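Local coordinates for uncharacterized protein (Nostoc punctiforme, PDB 2QDR) that is of unknown function but has a double-stranded beta-helix fold of the cupin superfamily and may act as a dioxygenase, at residues D30-M35 and K212-G217; Y53-T58 and G252-V257; V96-K101 and W146-G151; L222-H227 and H273-G278. All blocks are in the same frame, centred on the assembly; numbering follows the deposited sequence.

Contact 1 of 4, residues D30-M35 and K212-G217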
loop_
_atom_site.group_PDB
_atom_site.type_symbol
_atom_site.label_atom_id
_atom_site.label_comp_id
_atom_site.label_asym_id
_atom_site.label_seq_id
_atom_site.Cartn_x
_atom_site.Cartn_y
_atom_site.Cartn_z
ATOM N N ASP A 30 9.419 -34.235 0.487
ATOM C CA ASP A 30 9.963 -35.090 -0.601
ATOM C C ASP A 30 11.513 -35.230 -0.649
ATOM O O ASP A 30 12.048 -35.804 -1.594
ATOM C CB ASP A 30 9.373 -34.650 -1.977
ATOM C CG ASP A 30 9.575 -33.156 -2.299
ATOM O OD1 ASP A 30 10.380 -32.453 -1.639
ATOM O OD2 ASP A 30 8.893 -32.689 -3.242
ATOM N N GLY A 31 12.221 -34.719 0.362
ATOM C CA GLY A 31 13.689 -34.814 0.420
ATOM C C GLY A 31 14.522 -33.985 -0.551
ATOM O O GLY A 31 15.751 -34.125 -0.575
ATOM N N ARG A 32 13.870 -33.123 -1.338
ATOM C CA ARG A 32 14.541 -32.249 -2.307
ATOM C C ARG A 32 15.349 -31.170 -1.580
ATOM O O ARG A 32 16.315 -30.637 -2.140
ATOM C CB ARG A 32 13.525 -31.574 -3.235
ATOM C CG ARG A 32 12.653 -32.525 -4.056
ATOM C CD ARG A 32 11.501 -31.800 -4.729
ATOM N NE ARG A 32 11.891 -30.863 -5.777
ATOM C CZ ARG A 32 11.044 -30.082 -6.457
ATOM N NH1 ARG A 32 9.732 -30.077 -6.198
ATOM N NH2 ARG A 32 11.515 -29.275 -7.404
ATOM N N GLY A 33 14.927 -30.834 -0.354
ATOM C CA GLY A 33 15.611 -29.867 0.496
ATOM C C GLY A 33 17.047 -30.272 0.795
ATOM O O GLY A 33 17.876 -29.393 1.001
ATOM N N ARG A 34 17.320 -31.587 0.857
ATOM C CA ARG A 34 18.667 -32.141 1.069
ATOM C C ARG A 34 19.350 -31.679 2.372
ATOM O O ARG A 34 20.574 -31.649 2.457
ATOM C CB ARG A 34 19.528 -31.753 -0.164
ATOM C CG ARG A 34 19.051 -32.245 -1.576
ATOM C CD ARG A 34 19.709 -33.543 -2.005
ATOM N NE ARG A 34 21.163 -33.344 -2.114
ATOM C CZ ARG A 34 22.074 -34.284 -2.386
ATOM N NH1 ARG A 34 21.732 -35.557 -2.615
ATOM N NH2 ARG A 34 23.365 -33.935 -2.433
HETATM N N MSE A 35 18.552 -31.360 3.386
HETATM C CA MSE A 35 19.045 -30.844 4.665
HETATM C C MSE A 35 19.288 -31.997 5.644
HETATM O O MSE A 35 20.261 -31.981 6.400
HETATM C CB MSE A 35 18.004 -29.861 5.218
HETATM C CG MSE A 35 18.592 -28.614 5.765
HETATM SE SE MSE A 35 17.251 -27.359 6.410
HETATM C CE MSE A 35 17.941 -25.849 5.711
ATOM N N LYS A 212 17.193 -20.350 0.585
ATOM C CA LYS A 212 15.846 -20.906 0.498
ATOM C C LYS A 212 15.838 -22.162 -0.394
ATOM O O LYS A 212 16.347 -22.119 -1.506
ATOM C CB LYS A 212 14.897 -19.815 -0.023
ATOM C CG LYS A 212 13.402 -20.138 0.074
ATOM C CD LYS A 212 12.477 -18.971 -0.352
ATOM C CE LYS A 212 12.566 -17.728 0.559
ATOM N NZ LYS A 212 11.654 -16.618 0.127
ATOM N N ASP A 213 15.289 -23.278 0.109
ATOM C CA ASP A 213 15.189 -24.559 -0.630
ATOM C C ASP A 213 14.257 -24.439 -1.789
ATOM O O ASP A 213 13.498 -23.472 -1.887
ATOM C CB ASP A 213 14.554 -25.685 0.210
ATOM C CG ASP A 213 15.374 -26.108 1.390
ATOM O OD1 ASP A 213 16.618 -26.075 1.319
ATOM O OD2 ASP A 213 14.753 -26.556 2.378
ATOM N N ILE A 214 14.277 -25.449 -2.651
ATOM C CA ILE A 214 13.349 -25.512 -3.766
ATOM C C ILE A 214 11.936 -25.806 -3.156
ATOM O O ILE A 214 10.916 -25.449 -3.754
ATOM C CB ILE A 214 13.800 -26.536 -4.838
ATOM C CG1 ILE A 214 13.098 -26.255 -6.187
ATOM C CG2 ILE A 214 13.607 -27.988 -4.326
ATOM C CD1 ILE A 214 13.749 -26.939 -7.406
ATOM N N ASN A 215 11.904 -26.449 -1.976
ATOM C CA ASN A 215 10.681 -26.738 -1.209
ATOM C C ASN A 215 10.211 -25.605 -0.271
ATOM O O ASN A 215 9.186 -25.758 0.405
ATOM C CB ASN A 215 10.879 -27.997 -0.348
ATOM C CG ASN A 215 11.068 -29.266 -1.170
ATOM O OD1 ASN A 215 10.623 -29.366 -2.319
ATOM N ND2 ASN A 215 11.686 -30.273 -0.547
ATOM N N GLY A 216 10.938 -24.485 -0.204
ATOM C CA GLY A 216 10.559 -23.361 0.670
ATOM C C GLY A 216 11.188 -23.343 2.058
ATOM O O GLY A 216 11.029 -22.354 2.793
ATOM N N GLY A 217 11.886 -24.421 2.441
ATOM C CA GLY A 217 12.599 -24.470 3.723
ATOM C C GLY A 217 13.846 -23.602 3.575
ATOM O O GLY A 217 14.148 -23.135 2.481
#
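Asp30, Arg32 and Gly33 meet Asp213, Ile214 and Asn215 in a loop-to-loop contact at the protein surface, where the chain leading to strand 41-42 lies against the connection between strands 205-212 and 218-224. That connection is a tight hairpin: a type I turn runs from Asp213 to Gly216, and Asp213 N bonds to Gly217 O just outside it. The Asn215 amide meets Asp30 through ND2 and Arg32 through OD1. Its CG stands anti to the carbonyl carbon (chi1 -65°), and ND2 donates a weak hydrogen bond to Asp30 OD1 at 2.8 Å, bent to 128°. The Arg32 chain crosses Ile214 and Asn215 at a slant. Ile214 CG2 sits over one face of the guanidinium, 3.6 Å from Arg32 NE, and Ile214 CD1 comes close to the NH2 end of the same group. Asn215 OD1 lies 3.5 Å from Arg32 CD, the guanidinium standing almost perpendicular to the amide at 83°. Asp213 faces the backbone of Gly33, its CG 3.9 Å from Gly33 CA, but its charge is directed elsewhere, OD1 making a salt bridge to Arg211. Asn215 also touches Glu25, from the chain just before Asp30. With one weak, bent hydrogen bond across the contact and an aliphatic side chain packed on a guanidinium, the two loops are probably held more by packing than by strong polar links.

Contact 2 of 4, residues Y53-T58 and G252-V257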
loop_
_atom_site.group_PDB
_atom_site.type_symbol
_atom_site.label_atom_id
_atom_site.label_comp_id
_atom_site.label_asym_id
_atom_site.label_seq_id
_atom_site.Cartn_x
_atom_site.Cartn_y
_atom_site.Cartn_z
ATOM N N TYR A 53 11.493 -31.188 21.989
ATOM C CA TYR A 53 12.395 -30.047 21.850
ATOM C C TYR A 53 13.541 -30.273 22.815
ATOM O O TYR A 53 13.324 -30.837 23.894
ATOM C CB TYR A 53 11.700 -28.707 22.154
ATOM C CG TYR A 53 11.087 -28.577 23.549
ATOM C CD1 TYR A 53 11.852 -28.189 24.645
ATOM C CD2 TYR A 53 9.733 -28.827 23.761
ATOM C CE1 TYR A 53 11.294 -28.086 25.911
ATOM C CE2 TYR A 53 9.167 -28.721 25.025
ATOM C CZ TYR A 53 9.952 -28.346 26.094
ATOM O OH TYR A 53 9.403 -28.230 27.349
ATOM N N GLN A 54 14.758 -29.898 22.420
ATOM C CA GLN A 54 15.934 -30.041 23.289
ATOM C C GLN A 54 16.799 -28.794 23.193
ATOM O O GLN A 54 17.123 -28.363 22.090
ATOM C CB GLN A 54 16.773 -31.252 22.925
ATOM C CG GLN A 54 16.031 -32.573 22.942
ATOM C CD GLN A 54 16.958 -33.746 22.728
ATOM O OE1 GLN A 54 18.111 -33.719 23.146
ATOM N NE2 GLN A 54 16.448 -34.804 22.120
ATOM N N PHE A 55 17.167 -28.235 24.350
ATOM C CA PHE A 55 17.988 -27.043 24.434
ATOM C C PHE A 55 19.228 -27.317 25.266
ATOM O O PHE A 55 19.136 -27.984 26.297
ATOM C CB PHE A 55 17.242 -25.904 25.129
ATOM C CG PHE A 55 15.822 -25.705 24.672
ATOM C CD1 PHE A 55 15.524 -25.576 23.329
ATOM C CD2 PHE A 55 14.797 -25.501 25.604
ATOM C CE1 PHE A 55 14.212 -25.353 22.894
ATOM C CE2 PHE A 55 13.475 -25.257 25.186
ATOM C CZ PHE A 55 13.186 -25.188 23.824
ATOM N N PHE A 56 20.378 -26.789 24.848
ATOM C CA PHE A 56 21.621 -26.967 25.612
ATOM C C PHE A 56 22.719 -25.957 25.252
ATOM O O PHE A 56 22.741 -25.388 24.158
ATOM C CB PHE A 56 22.165 -28.400 25.487
ATOM C CG PHE A 56 22.401 -28.854 24.083
ATOM C CD1 PHE A 56 21.395 -29.501 23.374
ATOM C CD2 PHE A 56 23.639 -28.676 23.478
ATOM C CE1 PHE A 56 21.611 -29.947 22.083
ATOM C CE2 PHE A 56 23.864 -29.117 22.181
ATOM C CZ PHE A 56 22.851 -29.760 21.485
ATOM N N ASP A 57 23.618 -25.755 26.213
ATOM C CA ASP A 57 24.736 -24.853 26.093
ATOM C C ASP A 57 25.820 -25.597 25.334
ATOM O O ASP A 57 26.264 -26.647 25.784
ATOM C CB ASP A 57 25.224 -24.448 27.495
ATOM C CG ASP A 57 26.320 -23.378 27.487
ATOM O OD1 ASP A 57 26.700 -22.854 26.416
ATOM O OD2 ASP A 57 26.807 -23.054 28.595
ATOM N N THR A 58 26.236 -25.064 24.185
ATOM C CA THR A 58 27.301 -25.685 23.381
ATOM C C THR A 58 28.675 -25.601 24.080
ATOM O O THR A 58 29.552 -26.419 23.778
ATOM C CB THR A 58 27.388 -25.104 21.944
ATOM O OG1 THR A 58 27.644 -23.689 21.983
ATOM C CG2 THR A 58 26.092 -25.372 21.186
ATOM N N GLY A 252 9.862 -21.338 28.027
ATOM C CA GLY A 252 9.390 -22.139 29.136
ATOM C C GLY A 252 10.231 -21.659 30.294
ATOM O O GLY A 252 10.416 -20.461 30.457
ATOM N N ASP A 253 10.769 -22.593 31.066
ATOM C CA ASP A 253 11.636 -22.247 32.210
ATOM C C ASP A 253 13.151 -22.354 31.854
ATOM O O ASP A 253 13.988 -22.255 32.745
ATOM C CB ASP A 253 11.243 -23.033 33.489
ATOM C CG ASP A 253 11.227 -24.540 33.293
ATOM O OD1 ASP A 253 11.258 -25.002 32.123
ATOM O OD2 ASP A 253 11.150 -25.263 34.314
ATOM N N TYR A 254 13.484 -22.516 30.564
ATOM C CA TYR A 254 14.863 -22.581 30.088
ATOM C C TYR A 254 15.179 -21.240 29.466
ATOM O O TYR A 254 14.344 -20.691 28.749
ATOM C CB TYR A 254 15.052 -23.670 29.028
ATOM C CG TYR A 254 16.498 -23.888 28.603
ATOM C CD1 TYR A 254 17.082 -23.146 27.572
ATOM C CD2 TYR A 254 17.281 -24.855 29.231
ATOM C CE1 TYR A 254 18.420 -23.367 27.189
ATOM C CE2 TYR A 254 18.610 -25.071 28.867
ATOM C CZ TYR A 254 19.171 -24.334 27.851
ATOM O OH TYR A 254 20.480 -24.574 27.515
ATOM N N ARG A 255 16.372 -20.712 29.733
ATOM C CA ARG A 255 16.805 -19.438 29.162
ATOM C C ARG A 255 17.935 -19.670 28.157
ATOM O O ARG A 255 19.054 -20.020 28.544
ATOM C CB ARG A 255 17.249 -18.444 30.229
ATOM C CG ARG A 255 17.789 -17.145 29.599
ATOM C CD ARG A 255 18.024 -15.980 30.526
ATOM N NE ARG A 255 16.809 -15.486 31.168
ATOM C CZ ARG A 255 16.706 -14.312 31.792
ATOM N NH1 ARG A 255 17.737 -13.468 31.892
ATOM N NH2 ARG A 255 15.539 -13.972 32.327
ATOM N N ILE A 256 17.632 -19.426 26.880
ATOM C CA ILE A 256 18.596 -19.573 25.806
ATOM C C ILE A 256 19.395 -18.279 25.734
ATOM O O ILE A 256 18.800 -17.240 25.517
ATOM C CB ILE A 256 17.919 -19.822 24.439
ATOM C CG1 ILE A 256 17.017 -21.053 24.491
ATOM C CG2 ILE A 256 18.970 -19.983 23.298
ATOM C CD1 ILE A 256 16.302 -21.352 23.169
ATOM N N VAL A 257 20.717 -18.356 25.908
ATOM C CA VAL A 257 21.623 -17.193 25.827
ATOM C C VAL A 257 22.706 -17.500 24.792
ATOM O O VAL A 257 22.681 -18.573 24.206
ATOM C CB VAL A 257 22.246 -16.805 27.196
ATOM C CG1 VAL A 257 21.168 -16.442 28.159
ATOM C CG2 VAL A 257 23.093 -17.929 27.788
#
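One face of the Tyr254 ring is met by Phe55 CB, which stands 3.5 Å from the ring plane, displaced from its centre; Ile256 CG1, from the same strand as the tyrosine, lies in plane at its edge. The CB approach is a CH-pi contact, 3.6 Å from Phe55 CB to the centroid of the Tyr254 ring and 17° off its normal. The two rings are neither stacked nor edge-to-face: their centroids are 5.3 Å apart and their planes 42° apart, and the side chains run past one another in opposite senses. Tyr254 CG is anti to its backbone N (chi1 -174°), and OH reaches the backbone of strand 54-57, 3.3 Å from Phe56 CA; the hydroxyl is hydrogen-bonded to His260 ND1. An alanine in place of Tyr254 would probably open a gap beside Phe55 and leave His260 ND1 without its hydroxyl mate. Such aromatic packing between sheets is consistent with the double-stranded beta-helix of cupins. The axes of the short segments 54-57 and 254-257 come within 8.0 Å as members of different sheets: 54-57 is an outermost strand of the seven-stranded sheet, beside 260-264, whereas 254-257 pairs with 248-251.

Contact 3 of 4, residues V96-K101 and W146-G151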
loop_
_atom_site.group_PDB
_atom_site.type_symbol
_atom_site.label_atom_id
_atom_site.label_comp_id
_atom_site.label_asym_id
_atom_site.label_seq_id
_atom_site.Cartn_x
_atom_site.Cartn_y
_atom_site.Cartn_z
ATOM N N VAL A 96 32.841 -25.970 15.221
ATOM C CA VAL A 96 34.254 -26.283 15.021
ATOM C C VAL A 96 35.104 -25.056 15.308
ATOM O O VAL A 96 34.600 -23.932 15.250
ATOM C CB VAL A 96 34.569 -26.826 13.579
ATOM C CG1 VAL A 96 33.766 -28.093 13.286
ATOM C CG2 VAL A 96 34.327 -25.786 12.478
ATOM N N VAL A 97 36.373 -25.282 15.653
ATOM C CA VAL A 97 37.303 -24.193 15.919
ATOM C C VAL A 97 38.581 -24.478 15.150
ATOM O O VAL A 97 39.284 -25.447 15.446
ATOM C CB VAL A 97 37.615 -24.012 17.413
ATOM C CG1 VAL A 97 38.579 -22.823 17.631
ATOM C CG2 VAL A 97 36.310 -23.842 18.192
ATOM N N LEU A 98 38.864 -23.630 14.164
ATOM C CA LEU A 98 40.047 -23.744 13.333
ATOM C C LEU A 98 41.152 -22.869 13.933
ATOM O O LEU A 98 40.890 -21.718 14.280
ATOM C CB LEU A 98 39.725 -23.302 11.912
ATOM C CG LEU A 98 38.574 -24.052 11.233
ATOM C CD1 LEU A 98 38.387 -23.533 9.823
ATOM C CD2 LEU A 98 38.789 -25.565 11.197
ATOM N N PRO A 99 42.386 -23.402 14.058
ATOM C CA PRO A 99 43.464 -22.598 14.653
ATOM C C PRO A 99 44.024 -21.486 13.737
ATOM O O PRO A 99 43.791 -21.531 12.530
ATOM C CB PRO A 99 44.538 -23.646 14.950
ATOM C CG PRO A 99 44.331 -24.689 13.945
ATOM C CD PRO A 99 42.858 -24.752 13.698
ATOM N N PRO A 100 44.761 -20.501 14.310
ATOM C CA PRO A 100 45.374 -19.348 13.608
ATOM C C PRO A 100 46.057 -19.599 12.254
ATOM O O PRO A 100 45.763 -18.881 11.299
ATOM C CB PRO A 100 46.426 -18.868 14.615
ATOM C CG PRO A 100 45.827 -19.152 15.917
ATOM C CD PRO A 100 45.041 -20.424 15.762
ATOM N N LYS A 101 46.931 -20.601 12.176
ATOM C CA LYS A 101 47.654 -20.916 10.933
ATOM C C LYS A 101 46.967 -22.006 10.083
ATOM O O LYS A 101 47.625 -22.618 9.238
ATOM C CB LYS A 101 49.113 -21.305 11.244
ATOM C CG LYS A 101 49.922 -20.231 11.977
ATOM N N TRP A 146 41.762 -22.610 1.202
ATOM C CA TRP A 146 41.089 -21.853 2.258
ATOM C C TRP A 146 41.918 -21.828 3.550
ATOM O O TRP A 146 42.672 -22.757 3.819
ATOM C CB TRP A 146 39.626 -22.337 2.422
ATOM C CG TRP A 146 39.418 -23.760 2.758
ATOM C CD1 TRP A 146 39.637 -24.839 1.947
ATOM C CD2 TRP A 146 38.827 -24.269 3.950
ATOM N NE1 TRP A 146 39.286 -25.996 2.594
ATOM C CE2 TRP A 146 38.777 -25.673 3.825
ATOM C CE3 TRP A 146 38.367 -23.678 5.131
ATOM C CZ2 TRP A 146 38.287 -26.499 4.841
ATOM C CZ3 TRP A 146 37.875 -24.493 6.136
ATOM C CH2 TRP A 146 37.841 -25.891 5.987
ATOM N N LYS A 147 41.788 -20.735 4.306
ATOM C CA LYS A 147 42.567 -20.505 5.529
ATOM C C LYS A 147 41.907 -19.584 6.543
ATOM O O LYS A 147 40.953 -18.876 6.218
ATOM C CB LYS A 147 43.901 -19.844 5.147
ATOM C CG LYS A 147 43.737 -18.469 4.453
ATOM C CD LYS A 147 45.043 -17.865 4.010
ATOM C CE LYS A 147 44.775 -16.585 3.234
ATOM N NZ LYS A 147 46.023 -15.937 2.759
ATOM N N VAL A 148 42.460 -19.580 7.758
ATOM C CA VAL A 148 41.981 -18.722 8.832
ATOM C C VAL A 148 42.745 -17.401 8.707
ATOM O O VAL A 148 43.947 -17.404 8.461
ATOM C CB VAL A 148 42.144 -19.356 10.231
ATOM C CG1 VAL A 148 41.798 -18.363 11.338
ATOM C CG2 VAL A 148 41.259 -20.587 10.363
ATOM N N LEU A 149 42.025 -16.290 8.877
ATOM C CA LEU A 149 42.570 -14.942 8.775
ATOM C C LEU A 149 42.752 -14.265 10.116
ATOM O O LEU A 149 42.168 -14.679 11.119
ATOM C CB LEU A 149 41.616 -14.067 7.964
ATOM C CG LEU A 149 41.365 -14.428 6.507
ATOM C CD1 LEU A 149 40.202 -13.595 5.974
ATOM C CD2 LEU A 149 42.624 -14.233 5.672
ATOM N N GLY A 150 43.575 -13.217 10.108
ATOM C CA GLY A 150 43.846 -12.404 11.287
ATOM C C GLY A 150 44.706 -12.937 12.412
ATOM O O GLY A 150 44.810 -12.278 13.441
ATOM N N GLY A 151 45.320 -14.108 12.243
ATOM C CA GLY A 151 46.174 -14.691 13.287
ATOM C C GLY A 151 45.495 -15.078 14.597
ATOM O O GLY A 151 46.156 -15.195 15.623
HETATM O O HOH W 1 45.535 -15.954 10.288
#
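Leu98 overlaps two residues of the opposing segment at once, its CB lying 3.5 Å from Val148 CG2 and its CD1 3.8 Å from Trp146 CZ3. Its CG is anti to the carbonyl carbon (chi1 -57°). The leucine and tryptophan side chains cross at about a right angle, with Leu98 CD1 meeting the CZ3 atom of the indole. The Trp146 ring also meets the Phe102 ring edge-to-face. Val148 is the central apolar piece on its strand: its CG2 also touches Pro99 O, at 3.5 Å, so one methyl packs against both the leucine and the backbone that follows it. The residues belong to different sheets. Strand 92-98 runs antiparallel between 79-86 and 154-160, whereas 146-149 lies between 103-104 and 121-124; the buried side chains of Leu98, Trp146 and Val148 pack between the two sheets, consistent with the double-stranded beta-helix of cupins. Beyond the strand ends the contact turns polar and more exposed. Pro100 CB rests 3.8 Å from Gly151 O, and a water joins three backbone atoms there. It accepts from Gly151 N at 2.7 Å and donates to Val148 O at 2.8 Å and to Pro100 O at 3.1 Å, using both its hydrogens to bridge two carbonyls that would otherwise face each other as acceptors.

Contact 4 of 4, residues L222-H227 and H273-G278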
loop_
_atom_site.group_PDB
_atom_site.type_symbol
_atom_site.label_atom_id
_atom_site.label_comp_id
_atom_site.label_asym_id
_atom_site.label_seq_id
_atom_site.Cartn_x
_atom_site.Cartn_y
_atom_site.Cartn_z
ATOM N N LEU A 222 17.273 -14.483 12.666
ATOM C CA LEU A 222 16.062 -13.946 13.288
ATOM C C LEU A 222 16.463 -12.928 14.342
ATOM O O LEU A 222 17.242 -13.244 15.241
ATOM C CB LEU A 222 15.243 -15.049 13.960
ATOM C CG LEU A 222 13.913 -14.663 14.642
ATOM C CD1 LEU A 222 12.901 -14.184 13.635
ATOM C CD2 LEU A 222 13.342 -15.843 15.427
ATOM N N ALA A 223 15.928 -11.718 14.230
ATOM C CA ALA A 223 16.194 -10.655 15.179
ATOM C C ALA A 223 14.914 -10.483 15.957
ATOM O O ALA A 223 13.893 -10.102 15.366
ATOM C CB ALA A 223 16.566 -9.369 14.490
ATOM N N ILE A 224 14.948 -10.802 17.252
ATOM C CA ILE A 224 13.783 -10.652 18.113
ATOM C C ILE A 224 13.957 -9.333 18.822
ATOM O O ILE A 224 14.991 -9.103 19.451
ATOM C CB ILE A 224 13.625 -11.777 19.141
ATOM C CG1 ILE A 224 13.497 -13.128 18.412
ATOM C CG2 ILE A 224 12.408 -11.484 20.066
ATOM C CD1 ILE A 224 13.317 -14.326 19.309
ATOM N N LEU A 225 12.955 -8.468 18.716
ATOM C CA LEU A 225 13.017 -7.170 19.365
ATOM C C LEU A 225 12.795 -7.318 20.858
ATOM O O LEU A 225 12.296 -8.355 21.300
ATOM C CB LEU A 225 11.947 -6.233 18.794
ATOM C CG LEU A 225 12.059 -5.893 17.305
ATOM C CD1 LEU A 225 10.899 -5.016 16.828
ATOM C CD2 LEU A 225 13.359 -5.210 17.043
ATOM N N PRO A 226 13.182 -6.299 21.656
ATOM C CA PRO A 226 12.925 -6.360 23.101
ATOM C C PRO A 226 11.422 -6.462 23.438
ATOM O O PRO A 226 10.583 -6.354 22.557
ATOM C CB PRO A 226 13.485 -5.027 23.608
ATOM C CG PRO A 226 14.464 -4.611 22.606
ATOM C CD PRO A 226 13.923 -5.072 21.299
ATOM N N HIS A 227 11.098 -6.670 24.706
ATOM C CA HIS A 227 9.705 -6.818 25.179
ATOM C C HIS A 227 8.855 -7.801 24.342
ATOM O O HIS A 227 7.678 -7.541 24.083
ATOM C CB HIS A 227 8.957 -5.467 25.257
ATOM C CG HIS A 227 9.679 -4.408 26.021
ATOM N ND1 HIS A 227 9.593 -3.072 25.697
ATOM C CD2 HIS A 227 10.570 -4.491 27.034
ATOM C CE1 HIS A 227 10.340 -2.369 26.528
ATOM N NE2 HIS A 227 10.945 -3.207 27.349
ATOM N N HIS A 273 7.559 -18.227 24.454
ATOM C CA HIS A 273 8.814 -17.502 24.288
ATOM C C HIS A 273 8.693 -16.105 24.851
ATOM O O HIS A 273 7.778 -15.372 24.468
ATOM C CB HIS A 273 9.185 -17.349 22.827
ATOM C CG HIS A 273 9.627 -18.611 22.157
ATOM N ND1 HIS A 273 8.797 -19.695 21.952
ATOM C CD2 HIS A 273 10.798 -18.916 21.548
ATOM C CE1 HIS A 273 9.456 -20.635 21.296
ATOM N NE2 HIS A 273 10.670 -20.183 21.030
ATOM N N ILE A 274 9.605 -15.727 25.748
ATOM C CA ILE A 274 9.599 -14.385 26.338
ATOM C C ILE A 274 11.034 -13.868 26.447
ATOM O O ILE A 274 11.941 -14.619 26.785
ATOM C CB ILE A 274 8.903 -14.318 27.738
ATOM C CG1 ILE A 274 7.525 -15.020 27.733
ATOM C CG2 ILE A 274 8.782 -12.842 28.212
ATOM C CD1 ILE A 274 6.734 -14.974 29.067
ATOM N N THR A 275 11.224 -12.584 26.134
ATOM C CA THR A 275 12.531 -11.922 26.239
ATOM C C THR A 275 12.363 -10.407 26.324
ATOM O O THR A 275 11.773 -9.791 25.443
ATOM C CB THR A 275 13.512 -12.290 25.100
ATOM O OG1 THR A 275 14.644 -11.413 25.165
ATOM C CG2 THR A 275 12.899 -12.172 23.721
ATOM N N ASP A 276 12.852 -9.834 27.418
ATOM C CA ASP A 276 12.784 -8.400 27.644
ATOM C C ASP A 276 13.904 -7.670 26.913
ATOM O O ASP A 276 13.766 -6.487 26.644
ATOM C CB ASP A 276 12.849 -8.081 29.141
ATOM C CG ASP A 276 11.652 -8.613 29.919
ATOM O OD1 ASP A 276 10.549 -8.788 29.347
ATOM O OD2 ASP A 276 11.810 -8.819 31.133
ATOM N N ASP A 277 14.995 -8.370 26.598
ATOM C CA ASP A 277 16.163 -7.790 25.917
ATOM C C ASP A 277 16.199 -8.005 24.407
ATOM O O ASP A 277 16.753 -7.172 23.684
ATOM C CB ASP A 277 17.460 -8.375 26.519
ATOM C CG ASP A 277 17.661 -8.005 27.991
ATOM O OD1 ASP A 277 16.811 -7.299 28.583
ATOM O OD2 ASP A 277 18.674 -8.450 28.573
ATOM N N GLY A 278 15.639 -9.118 23.934
ATOM C CA GLY A 278 15.642 -9.446 22.516
ATOM C C GLY A 278 16.908 -10.234 22.207
ATOM O O GLY A 278 17.623 -10.639 23.131
#
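From CB, the Thr275 side chain forks into a methyl that meets Ile224 and a hydroxyl that turns back to its own backbone. The methyl, CG2, lies 3.8 Å from Ile224 CG2, the two side chains crossing at a slant. The hydroxyl, OG1, is anti to the backbone N (chi1 170°). Gly278 N donates to Thr275 OG1 at 2.8 Å with an angle of 154°, which makes an ST motif. Asp277 N donates to the same oxygen more weakly, and OG1 is also hydrogen-bonded to Tyr248 O. An alanine here would probably leave Gly278 N and Tyr248 O without their hydroxyl mate and the turn freer to shift, while Ile224 would lose its methyl neighbour. The turn presents its carbonyls to segment 222-227. Asp276 O lies 3.4 Å from Pro226 CB. It also accepts a weak but nearly straight bond (167°) from His227 N. The contact joins the end of strand 218-224, in the seven-stranded sheet, to the end of strand 268-275 in another sheet, consistent with the cupin fold. Lys131 of the third subunit forms a salt bridge with Asp276 OD2, and Lys208 and His132 of that subunit hydrogen-bond to His227 ND1 and NE2 respectively. The chemistry implies a turn fixed from within by the threonine hydroxyl, with weaker backbone and apolar contacts joining it to the neighbouring segment and polar side chains serving the subunit interface.

Overall arrangement
Contacts 2 and 4 are close neighbours, their centres about 15 Å apart and nearest atoms about 5 Å, on the same side of the chain's centre. Both join the seven-stranded sheet, through strands 54-57 and 218-224, to the sheet containing 254-257 and 268-275. Contact 3 links a separate pair of sheets, its centre about 29 Å from contact 2 and 33 Å from contact 4. Contact 1, which joins loops, has its centre about 27 Å from contact 2, 28 Å from contact 4 and 31 Å from contact 3, across the chain's centre. Contacts 1 and 2 interleave in sequence and bring early residues onto the later chain, while contacts 3 and 4 join segments about 45 residues apart.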